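Local atomic coordinates of magnetosome protein MamA (Magnetospirillum gryphiswaldense, PDB entry 3AS8), a protein that associates with the magnetosome and probably uses its tetratricopeptide repeats to recognise further copies of itself and build protein complexes. Residues K14-A19 / V42-H47; G22-A27 / G49-K54; R60-L65 / T80-T85; V112-G117 / G144-A149; R148-S153 / L164-K169. One frame throughout, in Å; residues are numbered along the deposited sequence.

Contact 1: K14-A19 / V42-H47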
# COMPACT_ATOMS: atom_id res chain seq x y z
N LYS A 14 -11.19 -20.91 -10.27
CA LYS A 14 -12.36 -20.06 -10.21
C LYS A 14 -12.15 -18.88 -9.18
O LYS A 14 -12.57 -17.71 -9.44
CB LYS A 14 -13.62 -20.89 -9.91
CG LYS A 14 -14.89 -20.38 -10.52
CD LYS A 14 -16.02 -21.43 -10.42
CE LYS A 14 -17.17 -21.20 -11.41
NZ LYS A 14 -17.51 -19.77 -11.75
N GLY A 15 -11.56 -19.19 -8.03
CA GLY A 15 -11.37 -18.20 -6.98
C GLY A 15 -10.42 -17.06 -7.35
O GLY A 15 -10.70 -15.87 -7.16
N ILE A 16 -9.29 -17.46 -7.88
CA ILE A 16 -8.30 -16.50 -8.33
C ILE A 16 -8.84 -15.68 -9.48
O ILE A 16 -8.57 -14.46 -9.62
CB ILE A 16 -7.02 -17.23 -8.73
CG1 ILE A 16 -6.37 -17.79 -7.45
CG2 ILE A 16 -6.11 -16.30 -9.51
CD1 ILE A 16 -5.21 -18.83 -7.78
N SER A 17 -9.61 -16.31 -10.33
CA SER A 17 -10.23 -15.53 -11.39
C SER A 17 -11.17 -14.44 -10.77
O SER A 17 -11.09 -13.23 -11.11
CB SER A 17 -10.94 -16.49 -12.34
OG SER A 17 -11.54 -15.78 -13.36
N HIS A 18 -12.01 -14.85 -9.83
CA HIS A 18 -12.94 -13.89 -9.26
C HIS A 18 -12.12 -12.71 -8.64
O HIS A 18 -12.40 -11.53 -8.86
CB HIS A 18 -13.78 -14.53 -8.17
CG HIS A 18 -14.89 -15.42 -8.64
ND1 HIS A 18 -15.73 -15.09 -9.67
CD2 HIS A 18 -15.36 -16.59 -8.13
CE1 HIS A 18 -16.65 -16.03 -9.81
NE2 HIS A 18 -16.43 -16.96 -8.89
N ALA A 19 -11.10 -13.04 -7.86
CA ALA A 19 -10.34 -12.03 -7.12
C ALA A 19 -9.63 -11.02 -8.09
O ALA A 19 -9.59 -9.80 -7.86
CB ALA A 19 -9.34 -12.72 -6.17
N VAL A 42 0.94 -19.87 -2.34
CA VAL A 42 1.10 -18.39 -2.13
C VAL A 42 0.07 -17.62 -2.95
O VAL A 42 -0.48 -16.61 -2.49
CB VAL A 42 2.56 -17.86 -2.40
CG1 VAL A 42 2.97 -18.01 -3.83
CG2 VAL A 42 2.69 -16.37 -2.03
N GLU A 43 -0.27 -18.14 -4.11
CA GLU A 43 -1.20 -17.42 -5.00
C GLU A 43 -2.64 -17.47 -4.47
O GLU A 43 -3.40 -16.49 -4.60
CB GLU A 43 -1.04 -18.04 -6.38
CG GLU A 43 -1.13 -17.10 -7.53
CD GLU A 43 -0.23 -15.90 -7.46
OE1 GLU A 43 -0.76 -14.79 -7.70
OE2 GLU A 43 0.98 -16.04 -7.20
N VAL A 44 -2.98 -18.60 -3.81
CA VAL A 44 -4.24 -18.77 -3.15
C VAL A 44 -4.25 -17.86 -1.90
O VAL A 44 -5.19 -17.05 -1.72
CB VAL A 44 -4.51 -20.26 -2.80
CG1 VAL A 44 -5.65 -20.38 -1.76
CG2 VAL A 44 -4.80 -21.08 -4.12
N ALA A 45 -3.17 -17.89 -1.07
CA ALA A 45 -3.14 -17.04 0.13
C ALA A 45 -3.17 -15.51 -0.19
O ALA A 45 -3.86 -14.73 0.48
CB ALA A 45 -1.93 -17.38 1.06
N LEU A 46 -2.49 -15.12 -1.25
CA LEU A 46 -2.47 -13.75 -1.69
C LEU A 46 -3.85 -13.25 -2.13
O LEU A 46 -4.29 -12.17 -1.70
CB LEU A 46 -1.53 -13.59 -2.81
CG LEU A 46 -1.64 -12.27 -3.60
CD1 LEU A 46 -1.35 -11.00 -2.66
CD2 LEU A 46 -0.71 -12.23 -4.78
N HIS A 47 -4.51 -14.01 -2.99
CA HIS A 47 -5.82 -13.62 -3.47
C HIS A 47 -6.92 -13.69 -2.40
O HIS A 47 -7.78 -12.80 -2.32
CB HIS A 47 -6.07 -14.32 -4.79
CG HIS A 47 -5.23 -13.76 -5.90
ND1 HIS A 47 -4.02 -14.31 -6.29
CD2 HIS A 47 -5.36 -12.60 -6.59
CE1 HIS A 47 -3.49 -13.55 -7.23
NE2 HIS A 47 -4.28 -12.51 -7.44

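Contact 2: G22-A27 / G49-K54. With SO4 (sulfate ion), chain D.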
# COMPACT_ATOMS: atom_id res chain seq x y z
N GLY A 22 -12.06 -8.47 -9.32
CA GLY A 22 -12.75 -7.60 -8.36
C GLY A 22 -14.07 -8.19 -7.80
O GLY A 22 -14.86 -7.49 -7.16
N ARG A 23 -14.25 -9.50 -7.93
CA ARG A 23 -15.42 -10.17 -7.40
C ARG A 23 -14.97 -10.78 -6.10
O ARG A 23 -14.80 -11.98 -5.95
CB ARG A 23 -15.97 -11.18 -8.38
CG ARG A 23 -16.53 -10.63 -9.77
CD ARG A 23 -17.10 -11.79 -10.68
NE ARG A 23 -16.10 -12.79 -11.05
CZ ARG A 23 -15.44 -12.91 -12.23
NH1 ARG A 23 -15.67 -12.08 -13.27
NH2 ARG A 23 -14.54 -13.91 -12.40
N TYR A 24 -14.79 -9.92 -5.12
CA TYR A 24 -14.09 -10.32 -3.88
C TYR A 24 -14.88 -11.27 -3.03
O TYR A 24 -14.32 -12.24 -2.51
CB TYR A 24 -13.67 -9.05 -3.11
CG TYR A 24 -12.64 -8.19 -3.84
CD1 TYR A 24 -11.37 -8.66 -4.13
CD2 TYR A 24 -12.96 -6.91 -4.28
CE1 TYR A 24 -10.44 -7.84 -4.81
CE2 TYR A 24 -12.09 -6.13 -4.92
CZ TYR A 24 -10.84 -6.60 -5.21
OH TYR A 24 -10.00 -5.78 -5.90
N SER A 25 -16.20 -11.11 -2.99
CA SER A 25 -17.04 -11.96 -2.14
C SER A 25 -17.04 -13.41 -2.70
O SER A 25 -16.89 -14.39 -1.96
CB SER A 25 -18.49 -11.41 -2.08
OG SER A 25 -18.61 -10.11 -1.58
N GLU A 26 -17.15 -13.53 -4.03
CA GLU A 26 -17.18 -14.85 -4.66
C GLU A 26 -15.79 -15.45 -4.55
O GLU A 26 -15.67 -16.66 -4.39
CB GLU A 26 -17.67 -14.76 -6.11
CG GLU A 26 -19.21 -14.47 -6.22
CD GLU A 26 -19.67 -13.99 -7.56
OE1 GLU A 26 -19.28 -12.87 -8.03
OE2 GLU A 26 -20.45 -14.74 -8.16
N ALA A 27 -14.75 -14.61 -4.59
CA ALA A 27 -13.36 -15.10 -4.31
C ALA A 27 -13.18 -15.71 -2.91
O ALA A 27 -12.49 -16.72 -2.74
CB ALA A 27 -12.27 -13.98 -4.54
N GLY A 49 -6.34 -13.42 0.87
CA GLY A 49 -5.92 -12.29 1.74
C GLY A 49 -6.52 -10.99 1.22
O GLY A 49 -7.17 -10.31 1.96
N ILE A 50 -6.29 -10.68 -0.05
CA ILE A 50 -6.87 -9.48 -0.73
C ILE A 50 -8.37 -9.47 -0.57
O ILE A 50 -8.95 -8.50 -0.11
CB ILE A 50 -6.44 -9.45 -2.22
CG1 ILE A 50 -4.98 -9.05 -2.39
CG2 ILE A 50 -7.29 -8.44 -3.14
CD1 ILE A 50 -4.56 -9.00 -3.94
N ALA A 51 -9.00 -10.58 -0.87
CA ALA A 51 -10.46 -10.74 -0.77
C ALA A 51 -11.00 -10.56 0.64
O ALA A 51 -12.06 -9.93 0.81
CB ALA A 51 -10.92 -12.11 -1.37
N TYR A 52 -10.31 -11.12 1.64
CA TYR A 52 -10.70 -10.91 3.04
C TYR A 52 -10.57 -9.45 3.49
O TYR A 52 -11.50 -8.95 4.13
CB TYR A 52 -9.88 -11.77 4.02
CG TYR A 52 -10.32 -13.20 4.20
CD1 TYR A 52 -11.65 -13.54 4.24
CD2 TYR A 52 -9.37 -14.21 4.41
CE1 TYR A 52 -12.06 -14.86 4.48
CE2 TYR A 52 -9.75 -15.55 4.62
CZ TYR A 52 -11.10 -15.87 4.65
OH TYR A 52 -11.48 -17.18 4.85
N VAL A 53 -9.51 -8.76 3.05
CA VAL A 53 -9.41 -7.34 3.39
C VAL A 53 -10.54 -6.50 2.74
O VAL A 53 -11.08 -5.59 3.36
CB VAL A 53 -8.05 -6.75 3.00
CG1 VAL A 53 -8.00 -5.19 3.20
CG2 VAL A 53 -6.94 -7.46 3.85
N LYS A 54 -10.86 -6.81 1.51
CA LYS A 54 -11.87 -6.09 0.73
C LYS A 54 -13.24 -6.30 1.34
O LYS A 54 -14.07 -5.42 1.29
CB LYS A 54 -11.84 -6.56 -0.77
CG LYS A 54 -10.68 -5.98 -1.65
CD LYS A 54 -10.77 -4.43 -1.86
CE LYS A 54 -9.60 -3.91 -2.70
NZ LYS A 54 -9.80 -2.41 -3.04
S SO4 D . -13.32 -1.92 -4.99
O1 SO4 D . -14.38 -2.56 -5.76
O2 SO4 D . -13.82 -0.60 -4.58
O3 SO4 D . -12.99 -2.68 -3.79
O4 SO4 D . -12.09 -1.82 -5.80
O HOH W 1 -10.19 -3.34 -6.16

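Contact 3: R60-L65 / T80-T85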
# COMPACT_ATOMS: atom_id res chain seq x y z
N ARG A 60 -7.97 -11.04 9.57
CA ARG A 60 -7.85 -12.34 8.93
C ARG A 60 -7.05 -12.27 7.65
O ARG A 60 -6.19 -13.10 7.37
CB ARG A 60 -9.22 -12.98 8.68
CG ARG A 60 -9.09 -14.45 8.41
CD ARG A 60 -10.44 -15.09 8.23
NE ARG A 60 -10.34 -16.53 7.99
CZ ARG A 60 -11.39 -17.33 8.03
NH1 ARG A 60 -11.25 -18.63 7.82
NH2 ARG A 60 -12.60 -16.82 8.26
N GLY A 61 -7.38 -11.30 6.82
CA GLY A 61 -6.68 -11.13 5.59
C GLY A 61 -5.18 -10.82 5.70
O GLY A 61 -4.37 -11.36 4.92
N THR A 62 -4.83 -9.91 6.61
CA THR A 62 -3.46 -9.56 6.83
C THR A 62 -2.70 -10.76 7.36
O THR A 62 -1.56 -10.92 7.00
CB THR A 62 -3.29 -8.33 7.76
OG1 THR A 62 -3.98 -8.60 8.98
CG2 THR A 62 -3.94 -7.11 7.06
N GLU A 63 -3.31 -11.58 8.22
CA GLU A 63 -2.63 -12.80 8.67
C GLU A 63 -2.27 -13.74 7.49
O GLU A 63 -1.17 -14.33 7.49
CB GLU A 63 -3.49 -13.50 9.76
CG GLU A 63 -3.27 -15.01 9.99
CD GLU A 63 -4.13 -15.89 9.05
OE1 GLU A 63 -5.39 -15.62 8.82
OE2 GLU A 63 -3.51 -16.82 8.49
N LEU A 64 -3.17 -13.90 6.49
CA LEU A 64 -2.84 -14.73 5.29
C LEU A 64 -1.70 -14.10 4.48
O LEU A 64 -0.85 -14.81 3.91
CB LEU A 64 -4.05 -14.94 4.35
CG LEU A 64 -4.89 -16.18 4.48
CD1 LEU A 64 -5.29 -16.30 5.94
CD2 LEU A 64 -6.12 -16.18 3.52
N LEU A 65 -1.64 -12.78 4.47
CA LEU A 65 -0.64 -12.09 3.69
C LEU A 65 0.68 -12.23 4.42
O LEU A 65 1.69 -12.39 3.78
CB LEU A 65 -1.00 -10.62 3.45
CG LEU A 65 -2.15 -10.36 2.46
CD1 LEU A 65 -2.60 -8.89 2.53
CD2 LEU A 65 -1.81 -10.78 0.98
N THR A 80 3.44 -5.38 -1.51
CA THR A 80 2.70 -4.16 -1.85
C THR A 80 1.37 -4.13 -1.12
O THR A 80 1.07 -3.15 -0.36
CB THR A 80 2.49 -4.01 -3.36
OG1 THR A 80 3.75 -4.10 -4.01
CG2 THR A 80 1.84 -2.65 -3.74
N VAL A 81 0.59 -5.20 -1.24
CA VAL A 81 -0.71 -5.29 -0.54
C VAL A 81 -0.53 -5.16 0.95
O VAL A 81 -1.17 -4.37 1.65
CB VAL A 81 -1.40 -6.68 -0.72
CG1 VAL A 81 -2.81 -6.62 -0.06
CG2 VAL A 81 -1.47 -7.07 -2.19
N LEU A 82 0.35 -6.00 1.48
CA LEU A 82 0.49 -6.06 2.89
C LEU A 82 1.04 -4.73 3.44
O LEU A 82 0.51 -4.21 4.41
CB LEU A 82 1.37 -7.19 3.31
CG LEU A 82 1.64 -7.46 4.77
CD1 LEU A 82 0.26 -7.57 5.55
CD2 LEU A 82 2.62 -8.75 4.94
N GLY A 83 2.07 -4.18 2.80
CA GLY A 83 2.65 -2.89 3.24
C GLY A 83 1.61 -1.81 3.18
O GLY A 83 1.46 -1.04 4.13
N LEU A 84 0.88 -1.70 2.09
CA LEU A 84 -0.19 -0.70 2.04
C LEU A 84 -1.28 -0.89 3.09
O LEU A 84 -1.86 0.10 3.62
CB LEU A 84 -0.81 -0.60 0.60
CG LEU A 84 0.20 -0.07 -0.44
CD1 LEU A 84 -0.36 -0.15 -1.89
CD2 LEU A 84 0.64 1.40 -0.01
N THR A 85 -1.63 -2.16 3.33
CA THR A 85 -2.66 -2.46 4.30
C THR A 85 -2.20 -2.07 5.70
O THR A 85 -2.99 -1.46 6.42
CB THR A 85 -3.15 -3.91 4.26
OG1 THR A 85 -3.71 -4.18 2.97
CG2 THR A 85 -4.29 -4.09 5.26

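Contact 4: V112-G117 / G144-A149. With SO4 (sulfate ion), chain C.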
# COMPACT_ATOMS: atom_id res chain seq x y z
N VAL A 112 3.16 3.88 -3.34
CA VAL A 112 4.06 3.17 -2.42
C VAL A 112 5.06 4.13 -1.77
O VAL A 112 5.22 4.17 -0.53
CB VAL A 112 4.76 1.97 -3.11
CG1 VAL A 112 6.03 1.50 -2.27
CG2 VAL A 112 3.82 0.76 -3.29
N ARG A 113 5.66 5.03 -2.56
CA ARG A 113 6.68 5.92 -2.01
C ARG A 113 6.01 6.94 -1.10
O ARG A 113 6.54 7.29 -0.07
CB ARG A 113 7.40 6.67 -3.16
CG ARG A 113 8.42 7.68 -2.74
CD ARG A 113 9.50 7.13 -1.86
NE ARG A 113 10.45 6.30 -2.59
CZ ARG A 113 11.56 5.78 -2.07
NH1 ARG A 113 12.38 5.11 -2.84
NH2 ARG A 113 11.92 5.98 -0.82
N PHE A 114 4.84 7.45 -1.51
CA PHE A 114 4.05 8.38 -0.68
C PHE A 114 3.67 7.80 0.69
O PHE A 114 3.98 8.40 1.67
CB PHE A 114 2.85 8.85 -1.40
CG PHE A 114 2.04 9.84 -0.60
CD1 PHE A 114 2.51 11.13 -0.36
CD2 PHE A 114 0.86 9.45 -0.01
CE1 PHE A 114 1.81 11.99 0.39
CE2 PHE A 114 0.14 10.30 0.69
CZ PHE A 114 0.58 11.57 0.93
N ARG A 115 3.13 6.57 0.71
CA ARG A 115 2.74 5.92 1.95
C ARG A 115 3.92 5.56 2.82
O ARG A 115 3.82 5.61 4.04
CB ARG A 115 1.82 4.69 1.66
CG ARG A 115 0.56 5.05 0.81
CD ARG A 115 -0.36 5.95 1.51
NE ARG A 115 -1.39 6.37 0.57
CZ ARG A 115 -2.31 7.28 0.80
NH1 ARG A 115 -3.15 7.60 -0.18
NH2 ARG A 115 -2.42 7.87 2.00
N LEU A 116 5.05 5.25 2.20
CA LEU A 116 6.27 5.07 2.92
C LEU A 116 6.68 6.35 3.67
O LEU A 116 7.04 6.35 4.85
CB LEU A 116 7.39 4.67 1.98
CG LEU A 116 8.81 4.59 2.60
CD1 LEU A 116 8.83 3.67 3.81
CD2 LEU A 116 9.87 4.17 1.52
N GLY A 117 6.64 7.49 2.97
CA GLY A 117 6.80 8.73 3.69
C GLY A 117 5.85 8.96 4.86
O GLY A 117 6.25 9.46 5.92
N GLY A 144 0.15 18.53 -4.94
CA GLY A 144 0.04 19.35 -3.75
C GLY A 144 0.11 18.66 -2.40
O GLY A 144 0.75 19.17 -1.50
N LYS A 145 -0.53 17.48 -2.27
CA LYS A 145 -0.52 16.78 -1.00
C LYS A 145 0.92 16.42 -0.63
O LYS A 145 1.20 16.16 0.56
CB LYS A 145 -1.44 15.52 -1.00
CG LYS A 145 -0.91 14.30 -1.81
CD LYS A 145 -1.91 13.10 -1.76
CE LYS A 145 -1.40 11.93 -2.51
NZ LYS A 145 -2.23 10.70 -2.32
N VAL A 146 1.82 16.27 -1.62
CA VAL A 146 3.18 15.86 -1.28
C VAL A 146 3.93 17.07 -0.66
O VAL A 146 4.64 16.96 0.35
CB VAL A 146 3.95 15.26 -2.47
CG1 VAL A 146 5.42 14.81 -1.95
CG2 VAL A 146 3.19 14.12 -3.01
N HIS A 147 3.79 18.24 -1.27
CA HIS A 147 4.41 19.43 -0.63
C HIS A 147 3.86 19.68 0.77
O HIS A 147 4.59 20.12 1.66
CB HIS A 147 4.19 20.66 -1.46
CG HIS A 147 5.13 20.78 -2.62
ND1 HIS A 147 6.42 21.25 -2.47
CD2 HIS A 147 4.98 20.51 -3.95
CE1 HIS A 147 7.02 21.26 -3.65
NE2 HIS A 147 6.16 20.80 -4.56
N ARG A 148 2.56 19.46 0.94
CA ARG A 148 1.91 19.64 2.23
C ARG A 148 2.50 18.67 3.26
O ARG A 148 2.84 19.04 4.37
CB ARG A 148 0.40 19.49 2.08
CG ARG A 148 -0.42 19.68 3.34
CD ARG A 148 -1.85 20.25 3.04
NE ARG A 148 -2.03 21.11 1.85
CZ ARG A 148 -2.07 22.45 1.83
NH1 ARG A 148 -1.85 23.17 2.91
NH2 ARG A 148 -2.28 23.09 0.68
N ALA A 149 2.67 17.42 2.87
CA ALA A 149 3.24 16.41 3.75
C ALA A 149 4.69 16.84 4.11
O ALA A 149 5.12 16.72 5.26
CB ALA A 149 3.22 14.97 3.07
S SO4 C . -5.90 9.34 1.55
O1 SO4 C . -6.00 7.91 1.86
O2 SO4 C . -6.00 9.56 0.10
O3 SO4 C . -7.00 10.05 2.21
O4 SO4 C . -4.66 9.91 2.08

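Contact 5: R148-S153 / L164-K169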
# COMPACT_ATOMS: atom_id res chain seq x y z
N ARG A 148 2.56 19.46 0.94
CA ARG A 148 1.91 19.64 2.23
C ARG A 148 2.50 18.67 3.26
O ARG A 148 2.84 19.04 4.37
CB ARG A 148 0.40 19.49 2.08
CG ARG A 148 -0.42 19.68 3.34
CD ARG A 148 -1.85 20.25 3.04
NE ARG A 148 -2.03 21.11 1.85
CZ ARG A 148 -2.07 22.45 1.83
NH1 ARG A 148 -1.85 23.17 2.91
NH2 ARG A 148 -2.28 23.09 0.68
N ALA A 149 2.67 17.42 2.87
CA ALA A 149 3.24 16.41 3.75
C ALA A 149 4.69 16.84 4.11
O ALA A 149 5.12 16.72 5.26
CB ALA A 149 3.22 14.97 3.07
N ILE A 150 5.42 17.37 3.16
CA ILE A 150 6.81 17.76 3.42
C ILE A 150 6.83 18.97 4.37
O ILE A 150 7.63 19.02 5.31
CB ILE A 150 7.56 18.18 2.13
CG1 ILE A 150 7.97 17.00 1.28
CG2 ILE A 150 8.91 18.95 2.47
CD1 ILE A 150 8.24 17.51 -0.24
N ALA A 151 5.93 19.93 4.14
CA ALA A 151 5.77 21.12 5.04
C ALA A 151 5.53 20.70 6.47
O ALA A 151 6.15 21.19 7.41
CB ALA A 151 4.59 21.99 4.57
N TYR A 152 4.60 19.78 6.66
CA TYR A 152 4.26 19.30 8.00
C TYR A 152 5.45 18.57 8.67
O TYR A 152 5.66 18.73 9.84
CB TYR A 152 2.97 18.43 7.98
CG TYR A 152 2.41 18.14 9.37
CD1 TYR A 152 2.40 19.15 10.35
CD2 TYR A 152 1.88 16.86 9.72
CE1 TYR A 152 1.92 18.92 11.62
CE2 TYR A 152 1.37 16.63 11.02
CZ TYR A 152 1.40 17.67 11.95
OH TYR A 152 0.95 17.53 13.23
N SER A 153 6.24 17.81 7.93
CA SER A 153 7.34 17.09 8.53
C SER A 153 8.38 18.15 9.01
O SER A 153 8.92 18.07 10.10
CB SER A 153 7.94 16.14 7.53
OG SER A 153 7.12 15.03 7.14
N LEU A 164 7.46 26.85 5.12
CA LEU A 164 6.59 27.86 4.50
C LEU A 164 6.51 27.78 2.98
O LEU A 164 5.38 27.77 2.39
CB LEU A 164 7.00 29.26 5.06
CG LEU A 164 6.32 30.49 4.42
CD1 LEU A 164 4.82 30.40 4.74
CD2 LEU A 164 6.91 31.83 4.83
N PRO A 165 7.67 27.71 2.28
CA PRO A 165 7.62 27.58 0.82
C PRO A 165 6.86 26.33 0.35
O PRO A 165 6.22 26.36 -0.69
CB PRO A 165 9.11 27.48 0.37
CG PRO A 165 9.90 27.53 1.56
CD PRO A 165 9.04 27.78 2.80
N HIS A 166 6.95 25.23 1.10
CA HIS A 166 6.17 24.03 0.80
C HIS A 166 4.64 24.21 0.99
O HIS A 166 3.84 23.75 0.18
CB HIS A 166 6.73 22.86 1.55
CG HIS A 166 8.08 22.42 1.01
ND1 HIS A 166 8.24 21.78 -0.20
CD2 HIS A 166 9.32 22.48 1.57
CE1 HIS A 166 9.52 21.49 -0.38
NE2 HIS A 166 10.20 21.91 0.68
N PHE A 167 4.23 24.87 2.06
CA PHE A 167 2.82 25.20 2.20
C PHE A 167 2.33 26.04 1.05
O PHE A 167 1.21 25.86 0.60
CB PHE A 167 2.56 25.92 3.54
CG PHE A 167 2.51 24.99 4.76
CD1 PHE A 167 1.49 24.06 4.91
CD2 PHE A 167 3.41 25.14 5.82
CE1 PHE A 167 1.43 23.22 6.01
CE2 PHE A 167 3.32 24.35 6.96
CZ PHE A 167 2.36 23.34 7.05
N LYS A 168 3.12 27.03 0.63
CA LYS A 168 2.66 27.93 -0.41
C LYS A 168 2.54 27.16 -1.73
O LYS A 168 1.59 27.31 -2.51
CB LYS A 168 3.67 29.07 -0.55
CG LYS A 168 3.58 30.13 0.61
CD LYS A 168 4.53 31.30 0.29
CE LYS A 168 4.31 32.50 1.18
NZ LYS A 168 5.43 33.45 1.10
N LYS A 169 3.53 26.30 -2.01
CA LYS A 169 3.48 25.53 -3.23
C LYS A 169 2.30 24.56 -3.29
O LYS A 169 1.65 24.40 -4.35
CB LYS A 169 4.80 24.75 -3.39
CG LYS A 169 4.92 24.07 -4.68
CD LYS A 169 4.96 25.05 -5.83
CE LYS A 169 5.46 24.39 -7.03
NZ LYS A 169 5.13 25.21 -8.23

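Contact 1: K14-A19 / V42-H47
The imidazole of His47 packs against Ile16 and Ala19, which meet it in different ways. Ile16 CG2 sits over one face of the ring, 4.3 Å from His47 ND1. Ala19 comes in obliquely at the root of the side chain, its CB 3.9 Å from His47 CB. The ring can take this place because its CG is anti to the carbonyl carbon (chi1 -72°), and its rotation is then fixed from its own helix: His47 ND1 donates to Glu43 O at 2.8 Å, and that oxygen lies close to the ring plane. Glu43 O also accepts from His47 N, so one carbonyl carries two bonds, and a buried polar ring has an N-H satisfied while its face packs on hydrocarbon. Histidine suits the spot because it is flat and can bond locally. Ile16 reaches onward with CD1, which rests 4.3 Å from Val44 CG2, and alanine at position 19 keeps the facing backbones near each other. Leu31 also touches His47, from helix 24-31. Segments 14-19 and 42-47, on helices 5-20 and 42-54 with helix 24-31 between them in the chain, run 41° apart, the same-direction packing of alternate helices found in tetratricopeptide repeat stacks.

Contact 2: G22-A27 / G49-K54
Tyr24 OH and Lys54 NZ reach the same water, which a sulfate ion holds as well. The water lies at the ring edge, in its plane, and is bonded to Tyr24 OH; it donates to sulfate O4, while its bond from Lys54 NZ is long and weak. The ammonium also makes a weak direct bond to the ion, with 3.3 Å between Lys54 NZ and sulfate O3. Behind this polar end the two side chains cross obliquely, and the hydrocarbon part of the lysine covers the ring. Lys54 CG stands 3.4 Å from the centroid of the Tyr24 ring and only 3° off its normal, a CH-pi contact over the centre. The lysine chain is bent at its second torsion (chi2 -66°), which lays CD near Tyr24 CE2. On the opposite face lies Gly22 CA, toward the rim, so the ring is covered on both sides. Gly22 closes helix 5-20 in a Schellman motif, where its positive phi suits a residue without a side chain. Deeper in, Ile50 CG2 approaches Tyr24 CE1 at 3.6 Å. Small residues finish the seam, with Ala51 CB 3.6 Å from Tyr24 O and 3.9 Å from Ala27 CB; such short methyls let the backbones come near, Tyr24 CA and Ala51 CA being 4.8 Å apart. The chemistry divides along the lysine: its methylenes serve the aromatic face, and its ammonium makes only weak bonds to the water and to an ion probably from the crystallisation liquor, consistent with a spot that tolerates an anion.

Contact 3: R60-L65 / T80-T85
Leu65 packs against Val81 and Leu82 where segments 60-65 and 80-85, on the consecutive helices 58-71 and 76-88, run roughly antiparallel at 137°, the antiparallel packing of consecutive helices in a tetratricopeptide repeat array. Its CB is met first, by Leu82 CD1 at 3.9 Å. With CG anti to the carbonyl carbon (chi1 -72°), the branches spread beyond this point. CD1 heads for Val81, whose CG1 is 3.5 Å from Leu65 CD1; the side chains cross at about a right angle, but Val81 was modelled in two conformers, and so tight an approach is doubtful. CD2 turns to Leu46 on helix 42-54. A branched leucine can therefore serve two neighbouring helices at once. Leu82 returns the packing by setting CD2 3.9 Å from Leu65 O, over the backbone. One turn away the helices touch through two threonines, Thr62 CG2 lying 3.5 Å from Thr85 CG2. Threonine suits this interior because its methyl can pack while its hydroxyl bonds to its own helix: Thr62 OG1 pairs with the carbonyls of Asp59 and Val58. The other hydroxyl, Thr85 OG1, donates to Val81 O at 2.9 Å from 40° above the carbonyl plane, and the same oxygen accepts from Thr85 N at 2.8 Å.

Contact 4: V112-G117 / G144-A149
With CG anti to the backbone N (chi1 -178°), the Phe114 side chain leaves its helix on the side of Lys145, whose CG takes the crowded position between its own N and carbonyl carbon (chi1 73°). From there the lysine runs extended, obliquely across the ring. Lys145 CE lies over the face, 4.0 Å from the Phe114 centroid, and NZ follows as an off-centre cation-pi partner, 4.3 Å from the same centroid. Other parts of the ring touch hydrocarbon: Phe114 CD1 is 4.1 Å from Val146 CG2, and Phe114 CE1 is 4.2 Å from Ala149 CB. An alanine at Phe114 would probably open a gap beside Val146 and Ala149 and take away the ring face under Lys145 CE and NZ, leaving that chain less confined. Arg115, bent at its second torsion, brings NH1 within 3.9 Å of Lys145 NZ, and Phe114 CE2 lies over one guanidinium face, toward the rim. A sulfate ion, probably from the crystallisation liquor, would probably ease the repulsion: Arg115 NH2 donates to sulfate O4 at 3.0 Å, and Arg115 NH1 adds a weak bond to O2. Asn111 takes the NE hydrogen, which probably steadies the arginine. Segments 112-117 and 144-149, on helices 110-122 and 144-156, lie 23° from parallel, the alternate-helix packing of a tetratricopeptide repeat array.

Contact 5: R148-S153 / L164-K169
Ala151 and Phe167 form the centre of this contact, the methyl standing squarely over the ring. Ala151 CB is 3.4 Å from the Phe167 centroid and 3° off the normal, so it approaches all six ring carbons almost equally. In Phe167 a chi1 of -78° sets CG beside the backbone N, and the ring ends across the gap under the Ala151 methyl. His166 adopts nearly the same first torsion, yet packs on a different residue: Ile150 CG2, anti to its backbone N, lies over the centre of the imidazole, 3.6 Å from its centroid. His166 ND1 meanwhile pairs with His147 ND1, which would steady the ring under the methyl. Alanine suits position 151, since His166 CB is also close, 3.8 Å from Ala151 CB, and the axes of segments 148-153 and 164-169 approach to 7.9 Å. Arg148, bent at chi3, has NH1 at the ring edge, near its plane, 4.0 Å from Phe167 CD1; this is one of two modelled conformers, and its NH2 bonds to Asn171. A serine in place of Phe167 would probably leave the Ala151 methyl facing a gap and the Arg148 head less confined. The two segments, on helices 144-156 and 160-183, pack antiparallel at 156°; Phe133 of helix 126-139 touches Ile150 on its side of the pair, and Glu155 of helix 144-156 touches Phe167.

Overall arrangement
The five contacts follow an all-helical array from one end to the other, and contacts 1 and 5 lie about 41 Å apart between centres. Contacts 1 and 2 both use helix 42-54 and are linked by His18 ND1, 2.7 Å from Arg23 NE in a probable hydrogen bond. Contact 3 joins them through packing on Leu46 and Tyr52. It touches contact 4 where Leu84 CD2 lies 3.7 Å from Arg115 CG. Contacts 4 and 5 share Arg148 and Ala149 of helix 144-156, and His147 NE2 packs 3.5 Å from Lys169 CG between them. Sulfate ions accompany contacts 2 and 4, whose centres are about 28 Å apart on opposite sides of the chain's centre.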